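Long-range contacts in vascular protein tyrosine phosphatase 1 (Rattus norvegicus, PDB 3I36), which probably removes phosphate from phosphotyrosine residues of target proteins, acting through the cytoplasmic catalytic domain of a receptor-type phosphatase: residues Y104-H109 with I257-Y262; E181-D186 with H204-P209; V270-I275 with F295-V300. All blocks are in the same frame, centred on the assembly; numbering follows the deposited sequence.

Contact 1 of 3, residues Y104-H109 with I257-Y262; sequences YMPGYH and IDRLIY
Aromatic packing carries one part of this contact, where the loop after strand 102-105 crosses helix 249-267 of the phosphatase domain. Tyr108, His109 and Tyr262 form a cluster. Tyr108 has CG anti to its backbone N (chi1 -176°), which lays one ring face against the methylene of Tyr262. Tyr262 CB lies 3.6 Å from the centroid of the Tyr108 ring, a CH-pi contact. The two tyrosine rings are near parallel but slid apart, so they barely overlap. His109 meets Tyr262 edge-to-face, with the planes at 84°. Its CE1 points at the ring face and comes within 3.3 Å of Tyr262 CE1.

Polar groups make up the other part. The Arg259 chain bends at chi3 and runs past Gly107, CD being 3.7 Å from Gly107 CA. The Gly107 carbonyl lies over one guanidinium face, toward its rim, and NH1 comes to 2.9 Å from Pro106 O. One water accepts from Tyr108 N at 2.7 Å and donates to Asp258 OD2 at 2.7 Å.

The loop thus meets the helix by ring packing, the aliphatic part of Arg259 and one water bridge. The charges are paired with other residues, Arg259 with Asp278 and Asp258 with Arg224 and Arg228.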
loop_
_atom_site.group_PDB
_atom_site.type_symbol
_atom_site.label_atom_id
_atom_site.label_comp_id
_atom_site.label_asym_id
_atom_site.label_seq_id
_atom_site.Cartn_x
_atom_site.Cartn_y
_atom_site.Cartn_z
ATOM N N TYR A 104 -6.069 -7.804 -0.891
ATOM C CA TYR A 104 -6.575 -6.918 -1.919
ATOM C C TYR A 104 -7.226 -5.758 -1.211
ATOM O O TYR A 104 -8.017 -5.953 -0.301
ATOM C CB TYR A 104 -7.619 -7.622 -2.758
ATOM C CG TYR A 104 -7.071 -8.803 -3.487
ATOM C CD1 TYR A 104 -6.311 -8.643 -4.638
ATOM C CD2 TYR A 104 -7.314 -10.089 -3.028
ATOM C CE1 TYR A 104 -5.801 -9.750 -5.313
ATOM C CE2 TYR A 104 -6.824 -11.183 -3.688
ATOM C CZ TYR A 104 -6.070 -11.013 -4.830
ATOM O OH TYR A 104 -5.580 -12.127 -5.470
ATOM N N MET A 105 -6.902 -4.550 -1.641
ATOM C CA MET A 105 -7.510 -3.369 -1.068
ATOM C C MET A 105 -8.230 -2.667 -2.193
ATOM O O MET A 105 -7.661 -2.454 -3.271
ATOM C CB MET A 105 -6.440 -2.453 -0.475
ATOM C CG MET A 105 -5.370 -3.209 0.282
ATOM S SD MET A 105 -6.001 -3.992 1.779
ATOM C CE MET A 105 -6.858 -2.549 2.418
ATOM N N PRO A 106 -9.490 -2.309 -1.954
ATOM C CA PRO A 106 -10.169 -1.574 -3.009
ATOM C C PRO A 106 -9.488 -0.242 -3.261
ATOM O O PRO A 106 -8.922 0.425 -2.367
ATOM C CB PRO A 106 -11.580 -1.363 -2.438
ATOM C CG PRO A 106 -11.724 -2.495 -1.419
ATOM C CD PRO A 106 -10.371 -2.573 -0.804
ATOM N N GLY A 107 -9.554 0.149 -4.520
ATOM C CA GLY A 107 -9.209 1.496 -4.876
ATOM C C GLY A 107 -10.497 2.186 -5.248
ATOM O O GLY A 107 -11.604 1.685 -5.017
ATOM N N TYR A 108 -10.350 3.347 -5.842
ATOM C CA TYR A 108 -11.512 4.087 -6.287
ATOM C C TYR A 108 -12.328 3.289 -7.307
ATOM O O TYR A 108 -13.553 3.303 -7.276
ATOM C CB TYR A 108 -11.062 5.404 -6.888
ATOM C CG TYR A 108 -12.225 6.275 -7.276
ATOM C CD1 TYR A 108 -12.908 6.998 -6.317
ATOM C CD2 TYR A 108 -12.633 6.370 -8.594
ATOM C CE1 TYR A 108 -13.976 7.797 -6.655
ATOM C CE2 TYR A 108 -13.700 7.197 -8.954
ATOM C CZ TYR A 108 -14.362 7.895 -7.974
ATOM O OH TYR A 108 -15.423 8.701 -8.298
ATOM N N HIS A 109 -11.640 2.569 -8.185
ATOM C CA HIS A 109 -12.285 1.910 -9.316
ATOM C C HIS A 109 -12.723 0.472 -9.101
ATOM O O HIS A 109 -13.743 0.044 -9.647
ATOM C CB HIS A 109 -11.406 2.029 -10.554
ATOM C CG HIS A 109 -11.200 3.444 -10.976
ATOM N ND1 HIS A 109 -10.082 4.169 -10.628
ATOM C CD2 HIS A 109 -12.002 4.292 -11.662
ATOM C CE1 HIS A 109 -10.187 5.395 -11.109
ATOM N NE2 HIS A 109 -11.343 5.495 -11.741
ATOM N N ILE A 257 -4.801 8.085 0.015
ATOM C CA ILE A 257 -4.566 9.330 -0.702
ATOM C C ILE A 257 -4.956 9.146 -2.164
ATOM O O ILE A 257 -5.571 10.010 -2.791
ATOM C CB ILE A 257 -3.081 9.685 -0.670
ATOM C CG1 ILE A 257 -2.688 10.190 0.715
ATOM C CG2 ILE A 257 -2.753 10.720 -1.738
ATOM C CD1 ILE A 257 -1.177 10.315 0.883
ATOM N N ASP A 258 -4.597 8.003 -2.715
ATOM C CA ASP A 258 -4.893 7.756 -4.124
ATOM C C ASP A 258 -6.397 7.782 -4.334
ATOM O O ASP A 258 -6.916 8.391 -5.282
ATOM C CB ASP A 258 -4.321 6.413 -4.564
ATOM C CG ASP A 258 -4.632 6.104 -6.018
ATOM O OD1 ASP A 258 -4.163 6.845 -6.904
ATOM O OD2 ASP A 258 -5.344 5.115 -6.270
ATOM N N ARG A 259 -7.100 7.115 -3.434
ATOM C CA ARG A 259 -8.541 7.041 -3.522
ATOM C C ARG A 259 -9.194 8.399 -3.327
ATOM O O ARG A 259 -10.135 8.743 -4.038
ATOM C CB ARG A 259 -9.059 6.032 -2.511
ATOM C CG ARG A 259 -8.631 4.616 -2.868
ATOM C CD ARG A 259 -9.083 3.626 -1.824
ATOM N NE ARG A 259 -10.532 3.626 -1.669
ATOM C CZ ARG A 259 -11.207 2.709 -0.982
ATOM N NH1 ARG A 259 -10.557 1.702 -0.411
ATOM N NH2 ARG A 259 -12.527 2.797 -0.869
ATOM N N LEU A 260 -8.689 9.165 -2.363
ATOM C CA LEU A 260 -9.215 10.493 -2.094
ATOM C C LEU A 260 -9.049 11.392 -3.295
ATOM O O LEU A 260 -9.926 12.191 -3.605
ATOM C CB LEU A 260 -8.481 11.109 -0.912
ATOM C CG LEU A 260 -8.981 10.528 0.399
ATOM C CD1 LEU A 260 -7.966 10.810 1.482
ATOM C CD2 LEU A 260 -10.352 11.137 0.716
ATOM N N ILE A 261 -7.909 11.288 -3.968
ATOM C CA ILE A 261 -7.686 12.155 -5.120
ATOM C C ILE A 261 -8.703 11.855 -6.205
ATOM O O ILE A 261 -9.293 12.768 -6.788
ATOM C CB ILE A 261 -6.256 12.027 -5.664
ATOM C CG1 ILE A 261 -5.259 12.599 -4.635
ATOM C CG2 ILE A 261 -6.138 12.714 -7.020
ATOM C CD1 ILE A 261 -3.788 12.277 -4.956
ATOM N N TYR A 262 -8.943 10.575 -6.469
ATOM C CA TYR A 262 -9.962 10.246 -7.462
ATOM C C TYR A 262 -11.316 10.807 -7.060
ATOM O O TYR A 262 -12.036 11.363 -7.880
ATOM C CB TYR A 262 -10.099 8.754 -7.618
ATOM C CG TYR A 262 -9.081 8.139 -8.536
ATOM C CD1 TYR A 262 -9.034 8.484 -9.881
ATOM C CD2 TYR A 262 -8.192 7.182 -8.068
ATOM C CE1 TYR A 262 -8.114 7.906 -10.730
ATOM C CE2 TYR A 262 -7.272 6.588 -8.908
ATOM C CZ TYR A 262 -7.234 6.954 -10.240
ATOM O OH TYR A 262 -6.326 6.352 -11.077
HETATM O O HOH W 1 -7.841 4.208 -6.241
#

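Contact 2 of 3, residues E181-D186 with H204-P209; sequences EWTIRD and HFTSWP
His204 holds CG anti to its backbone N (chi1 -168°), and Arg185 runs extended from CG to NE, so the two side chains lie side by side. They belong to the beta hairpin of strands 182-191 and 196-205 in the central sheet of the phosphatase domain. Arg185 NH1 donates to His204 ND1 at 2.9 Å, nearly straight at 166°. The bond lies in the guanidinium plane and near that of the His204 ring. ND1 therefore acts as an acceptor, and His204 NE2 bonds to Thr144 O. Glu176 pairs with Arg185 NE.

Thr183 and His204 form an antiparallel hydrogen-bonded pair. Thr183 N gives to His204 O, and His204 N returns a bond to Thr183 O, nearly along the C=O axis. The next pair, Trp182 and Phe205, is non-hydrogen-bonded. Their side chains lie on the sheet face that packs on helix 218-231, with Trp182 CE3 3.8 Å from Phe205 CE2. The Phe205 side chain is about 6 Å from that of Arg250, a probable substrate-binding residue.

Glu181 O meets the loop that follows strand 196-205. Thr206 N donates to it at 3.2 Å from above the carbonyl plane. Ser207 OG, set between its backbone N and carbonyl carbon, lies 2.7 Å from Glu181 O.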
loop_
_atom_site.group_PDB
_atom_site.type_symbol
_atom_site.label_atom_id
_atom_site.label_comp_id
_atom_site.label_asym_id
_atom_site.label_seq_id
_atom_site.Cartn_x
_atom_site.Cartn_y
_atom_site.Cartn_z
ATOM N N GLU A 181 14.044 12.090 -2.991
ATOM C CA GLU A 181 12.690 11.839 -2.494
ATOM C C GLU A 181 12.251 10.404 -2.731
ATOM O O GLU A 181 11.576 9.805 -1.900
ATOM C CB GLU A 181 11.701 12.790 -3.170
ATOM C CG GLU A 181 11.907 14.253 -2.801
ATOM C CD GLU A 181 13.135 14.868 -3.465
ATOM O OE1 GLU A 181 13.580 14.337 -4.510
ATOM O OE2 GLU A 181 13.643 15.889 -2.946
ATOM N N TRP A 182 12.618 9.870 -3.888
ATOM C CA TRP A 182 12.260 8.508 -4.237
ATOM C C TRP A 182 13.126 7.978 -5.356
ATOM O O TRP A 182 13.765 8.730 -6.105
ATOM C CB TRP A 182 10.790 8.406 -4.651
ATOM C CG TRP A 182 10.378 9.382 -5.717
ATOM C CD1 TRP A 182 10.675 9.329 -7.054
ATOM C CD2 TRP A 182 9.579 10.550 -5.530
ATOM N NE1 TRP A 182 10.105 10.397 -7.707
ATOM C CE2 TRP A 182 9.423 11.158 -6.794
ATOM C CE3 TRP A 182 8.971 11.133 -4.415
ATOM C CZ2 TRP A 182 8.680 12.329 -6.973
ATOM C CZ3 TRP A 182 8.239 12.299 -4.594
ATOM C CH2 TRP A 182 8.103 12.883 -5.867
ATOM N N THR A 183 13.133 6.660 -5.458
ATOM C CA THR A 183 13.856 5.976 -6.500
ATOM C C THR A 183 12.849 5.181 -7.289
ATOM O O THR A 183 11.944 4.575 -6.726
ATOM C CB THR A 183 14.894 5.036 -5.893
ATOM O OG1 THR A 183 15.886 5.825 -5.238
ATOM C CG2 THR A 183 15.534 4.146 -6.971
ATOM N N ILE A 184 12.998 5.208 -8.600
ATOM C CA ILE A 184 12.115 4.462 -9.449
ATOM C C ILE A 184 12.947 3.432 -10.171
ATOM O O ILE A 184 13.994 3.750 -10.755
ATOM C CB ILE A 184 11.382 5.384 -10.437
ATOM C CG1 ILE A 184 10.497 6.362 -9.650
ATOM C CG2 ILE A 184 10.541 4.562 -11.402
ATOM C CD1 ILE A 184 9.874 7.449 -10.492
ATOM N N ARG A 185 12.504 2.185 -10.092
ATOM C CA ARG A 185 13.253 1.097 -10.689
ATOM C C ARG A 185 12.352 0.376 -11.656
ATOM O O ARG A 185 11.193 0.097 -11.356
ATOM C CB ARG A 185 13.755 0.145 -9.610
ATOM C CG ARG A 185 14.530 0.863 -8.508
ATOM C CD ARG A 185 15.238 -0.132 -7.592
ATOM N NE ARG A 185 15.984 0.579 -6.568
ATOM C CZ ARG A 185 15.474 0.942 -5.397
ATOM N NH1 ARG A 185 14.221 0.627 -5.089
ATOM N NH2 ARG A 185 16.223 1.605 -4.525
ATOM N N ASP A 186 12.890 0.093 -12.830
ATOM C CA ASP A 186 12.182 -0.731 -13.775
ATOM C C ASP A 186 12.826 -2.088 -13.814
ATOM O O ASP A 186 14.056 -2.214 -13.768
ATOM C CB ASP A 186 12.180 -0.098 -15.157
ATOM C CG ASP A 186 11.130 0.966 -15.292
ATOM O OD1 ASP A 186 10.046 0.780 -14.716
ATOM O OD2 ASP A 186 11.380 1.982 -15.968
ATOM N N HIS A 204 9.867 3.553 -5.330
ATOM C CA HIS A 204 10.419 3.453 -4.005
ATOM C C HIS A 204 10.467 4.825 -3.364
ATOM O O HIS A 204 11.348 5.630 -3.655
ATOM C CB HIS A 204 11.815 2.842 -4.046
ATOM C CG HIS A 204 12.321 2.451 -2.697
ATOM N ND1 HIS A 204 13.477 1.729 -2.511
ATOM C CD2 HIS A 204 11.797 2.653 -1.465
ATOM C CE1 HIS A 204 13.663 1.528 -1.217
ATOM N NE2 HIS A 204 12.651 2.070 -0.563
ATOM N N PHE A 205 9.483 5.094 -2.514
ATOM C CA PHE A 205 9.447 6.322 -1.747
ATOM C C PHE A 205 10.413 6.131 -0.600
ATOM O O PHE A 205 10.152 5.360 0.321
ATOM C CB PHE A 205 8.056 6.541 -1.191
ATOM C CG PHE A 205 7.823 7.927 -0.683
ATOM C CD1 PHE A 205 7.846 8.190 0.678
ATOM C CD2 PHE A 205 7.592 8.972 -1.569
ATOM C CE1 PHE A 205 7.626 9.472 1.154
ATOM C CE2 PHE A 205 7.363 10.251 -1.107
ATOM C CZ PHE A 205 7.382 10.505 0.264
ATOM N N THR A 206 11.539 6.826 -0.654
ATOM C CA THR A 206 12.593 6.580 0.314
ATOM C C THR A 206 12.616 7.641 1.398
ATOM O O THR A 206 13.408 7.556 2.337
ATOM C CB THR A 206 13.955 6.611 -0.368
ATOM O OG1 THR A 206 14.083 7.848 -1.079
ATOM C CG2 THR A 206 14.081 5.462 -1.346
ATOM N N SER A 207 11.749 8.635 1.271
ATOM C CA SER A 207 11.873 9.831 2.088
ATOM C C SER A 207 10.781 9.998 3.136
ATOM O O SER A 207 10.619 11.067 3.696
ATOM C CB SER A 207 11.954 11.074 1.200
ATOM O OG SER A 207 10.824 11.172 0.358
ATOM N N TRP A 208 10.034 8.947 3.422
ATOM C CA TRP A 208 9.120 9.027 4.540
ATOM C C TRP A 208 9.960 9.145 5.813
ATOM O O TRP A 208 10.909 8.386 5.997
ATOM C CB TRP A 208 8.267 7.770 4.602
ATOM C CG TRP A 208 7.044 7.950 5.411
ATOM C CD1 TRP A 208 6.973 8.131 6.757
ATOM C CD2 TRP A 208 5.698 7.969 4.928
ATOM N NE1 TRP A 208 5.661 8.260 7.146
ATOM C CE2 TRP A 208 4.858 8.152 6.042
ATOM C CE3 TRP A 208 5.119 7.836 3.659
ATOM C CZ2 TRP A 208 3.469 8.226 5.925
ATOM C CZ3 TRP A 208 3.747 7.896 3.547
ATOM C CH2 TRP A 208 2.936 8.096 4.672
ATOM N N PRO A 209 9.610 10.086 6.708
ATOM C CA PRO A 209 10.478 10.290 7.876
ATOM C C PRO A 209 10.549 9.021 8.720
ATOM O O PRO A 209 9.613 8.240 8.721
ATOM C CB PRO A 209 9.777 11.410 8.648
ATOM C CG PRO A 209 8.886 12.095 7.632
ATOM C CD PRO A 209 8.450 10.995 6.708
HETATM O O HOH W 2 15.494 7.801 -3.333
#

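Contact 3 of 3, residues V270-I275 with F295-V300; sequences VDVYGI and FLNQCV
Three valines, a leucine and the flank of an asparagine make this small interlock. It joins helix 290-305 to the end of strand 269-270 and the start of helix 272-280. Val272 is the main bump. Its CB points toward helix 290-305, and it sits in the hollow between Leu296, Asn297 and Val300. Both methyls rest on the Asn297 amide group. CG1, anti to the backbone N (chi1 176°), leans to Leu296 and lies 3.7 Å from Leu296 CD1. The Val272 and Leu296 side chains cross obliquely there. CG2 leans to Val300. It is 4.1 Å from Val300 CG2, and these two valines slide past each other in opposite directions.

Val270, at the end of strand 269-270 and two residues before the helix, makes the second meeting. It reaches tip to tip with Val300, CG1 to CG1 at 3.6 Å. Val300 thus offers one methyl to Val270 and the other to Val272.

Asp271, between the two valines, turns to the helix start instead. It is the N-cap, and its OD1 accepts from Gly274 N at 2.8 Å. This bond holds the first turn that carries Val272. Phe31 and Ile264 also pack on Val270, while Phe46 of helix 28-53 packs on Asn297.

No hydrogen bond crosses between the segments. The strand end and helix start are joined to helix 290-305 by buried apolar fit, and the capping bond serves the helix end alone.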
loop_
_atom_site.group_PDB
_atom_site.type_symbol
_atom_site.label_atom_id
_atom_site.label_comp_id
_atom_site.label_asym_id
_atom_site.label_seq_id
_atom_site.Cartn_x
_atom_site.Cartn_y
_atom_site.Cartn_z
ATOM N N VAL A 270 -15.121 14.220 -0.446
ATOM C CA VAL A 270 -14.174 13.304 0.132
ATOM C C VAL A 270 -14.851 12.563 1.248
ATOM O O VAL A 270 -15.774 13.053 1.896
ATOM C CB VAL A 270 -12.879 13.995 0.630
ATOM C CG1 VAL A 270 -12.319 14.930 -0.441
ATOM C CG2 VAL A 270 -13.122 14.742 1.903
ATOM N N ASP A 271 -14.380 11.355 1.459
ATOM C CA ASP A 271 -14.841 10.579 2.577
ATOM C C ASP A 271 -13.639 9.783 3.040
ATOM O O ASP A 271 -13.459 8.618 2.686
ATOM C CB ASP A 271 -15.990 9.666 2.174
ATOM C CG ASP A 271 -16.646 9.017 3.373
ATOM O OD1 ASP A 271 -16.140 9.209 4.506
ATOM O OD2 ASP A 271 -17.658 8.327 3.183
ATOM N N VAL A 272 -12.807 10.438 3.835
ATOM C CA VAL A 272 -11.593 9.814 4.306
ATOM C C VAL A 272 -12.014 8.687 5.228
ATOM O O VAL A 272 -11.464 7.596 5.192
ATOM C CB VAL A 272 -10.754 10.818 5.088
ATOM C CG1 VAL A 272 -9.505 10.139 5.672
ATOM C CG2 VAL A 272 -10.375 11.995 4.182
ATOM N N TYR A 273 -12.996 8.981 6.069
ATOM C CA TYR A 273 -13.482 8.003 7.019
ATOM C C TYR A 273 -13.934 6.749 6.272
ATOM O O TYR A 273 -13.559 5.643 6.629
ATOM C CB TYR A 273 -14.629 8.582 7.831
ATOM C CG TYR A 273 -15.130 7.624 8.883
ATOM C CD1 TYR A 273 -14.611 7.648 10.168
ATOM C CD2 TYR A 273 -16.109 6.695 8.584
ATOM C CE1 TYR A 273 -15.058 6.776 11.129
ATOM C CE2 TYR A 273 -16.569 5.814 9.540
ATOM C CZ TYR A 273 -16.037 5.860 10.809
ATOM O OH TYR A 273 -16.488 4.989 11.766
ATOM N N GLY A 274 -14.735 6.940 5.231
ATOM C CA GLY A 274 -15.269 5.833 4.452
ATOM C C GLY A 274 -14.169 5.045 3.774
ATOM O O GLY A 274 -14.221 3.817 3.685
ATOM N N ILE A 275 -13.154 5.750 3.302
ATOM C CA ILE A 275 -12.035 5.073 2.684
ATOM C C ILE A 275 -11.290 4.240 3.711
ATOM O O ILE A 275 -11.044 3.061 3.492
ATOM C CB ILE A 275 -11.079 6.069 2.025
ATOM C CG1 ILE A 275 -11.752 6.643 0.778
ATOM C CG2 ILE A 275 -9.766 5.379 1.634
ATOM C CD1 ILE A 275 -11.094 7.919 0.272
ATOM N N PHE A 295 -2.794 13.338 8.535
ATOM C CA PHE A 295 -2.010 13.572 7.324
ATOM C C PHE A 295 -2.865 13.401 6.080
ATOM O O PHE A 295 -2.725 14.160 5.116
ATOM C CB PHE A 295 -0.801 12.634 7.294
ATOM C CG PHE A 295 0.085 12.800 6.089
ATOM C CD1 PHE A 295 1.023 13.826 6.030
ATOM C CD2 PHE A 295 0.002 11.914 5.032
ATOM C CE1 PHE A 295 1.854 13.960 4.929
ATOM C CE2 PHE A 295 0.815 12.044 3.932
ATOM C CZ PHE A 295 1.745 13.068 3.873
ATOM N N LEU A 296 -3.761 12.412 6.088
ATOM C CA LEU A 296 -4.645 12.202 4.937
ATOM C C LEU A 296 -5.519 13.399 4.758
ATOM O O LEU A 296 -5.741 13.889 3.652
ATOM C CB LEU A 296 -5.584 11.032 5.181
ATOM C CG LEU A 296 -5.008 9.669 4.936
ATOM C CD1 LEU A 296 -6.107 8.652 5.167
ATOM C CD2 LEU A 296 -4.492 9.641 3.504
ATOM N N ASN A 297 -6.051 13.862 5.874
ATOM C CA ASN A 297 -6.903 15.016 5.809
ATOM C C ASN A 297 -6.092 16.211 5.354
ATOM O O ASN A 297 -6.579 17.036 4.590
ATOM C CB ASN A 297 -7.568 15.226 7.152
ATOM C CG ASN A 297 -8.667 14.231 7.377
ATOM O OD1 ASN A 297 -8.449 13.142 7.926
ATOM N ND2 ASN A 297 -9.856 14.575 6.913
ATOM N N GLN A 298 -4.845 16.291 5.807
ATOM C CA GLN A 298 -3.968 17.361 5.333
ATOM C C GLN A 298 -3.784 17.266 3.818
ATOM O O GLN A 298 -3.791 18.275 3.099
ATOM C CB GLN A 298 -2.605 17.297 6.020
ATOM C CG GLN A 298 -1.740 18.526 5.724
ATOM C CD GLN A 298 -2.357 19.786 6.290
ATOM O OE1 GLN A 298 -2.599 19.870 7.495
ATOM N NE2 GLN A 298 -2.619 20.773 5.426
ATOM N N CYS A 299 -3.610 16.041 3.336
ATOM C CA CYS A 299 -3.481 15.803 1.905
ATOM C C CYS A 299 -4.680 16.366 1.164
ATOM O O CYS A 299 -4.527 17.126 0.213
ATOM C CB CYS A 299 -3.326 14.309 1.619
ATOM S SG CYS A 299 -1.703 13.700 2.020
ATOM N N VAL A 300 -5.873 15.999 1.617
ATOM C CA VAL A 300 -7.096 16.499 1.019
ATOM C C VAL A 300 -7.119 18.013 1.031
ATOM O O VAL A 300 -7.457 18.642 0.032
ATOM C CB VAL A 300 -8.349 15.975 1.748
ATOM C CG1 VAL A 300 -9.597 16.632 1.187
ATOM C CG2 VAL A 300 -8.433 14.463 1.620
#

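Contacts 2 and 3 are buried, whereas contact 1 is partly buried with His109 exposed. Contacts 1 and 3 are neighbours, their centres 11 Å apart. Helix 249-267 joins them: Leu260 packs on Val272 and Ile275, and Ile257 on Leu296 and Cys299, while Arg259 and Tyr262 serve contact 1. Contact 2 lies about 20 Å from contact 1, centre to centre, yet both reach the same sheet, contact 1 through an outermost strand. Helix 218-231 packs against segments of both. The chemistry follows the place. Contact 2 combines backbone bonds between strands with a buried Arg-His bond and aromatic packing. Contact 3 rests almost wholly on aliphatic side chains, and contact 1 mixes rings, an arginine chain and water.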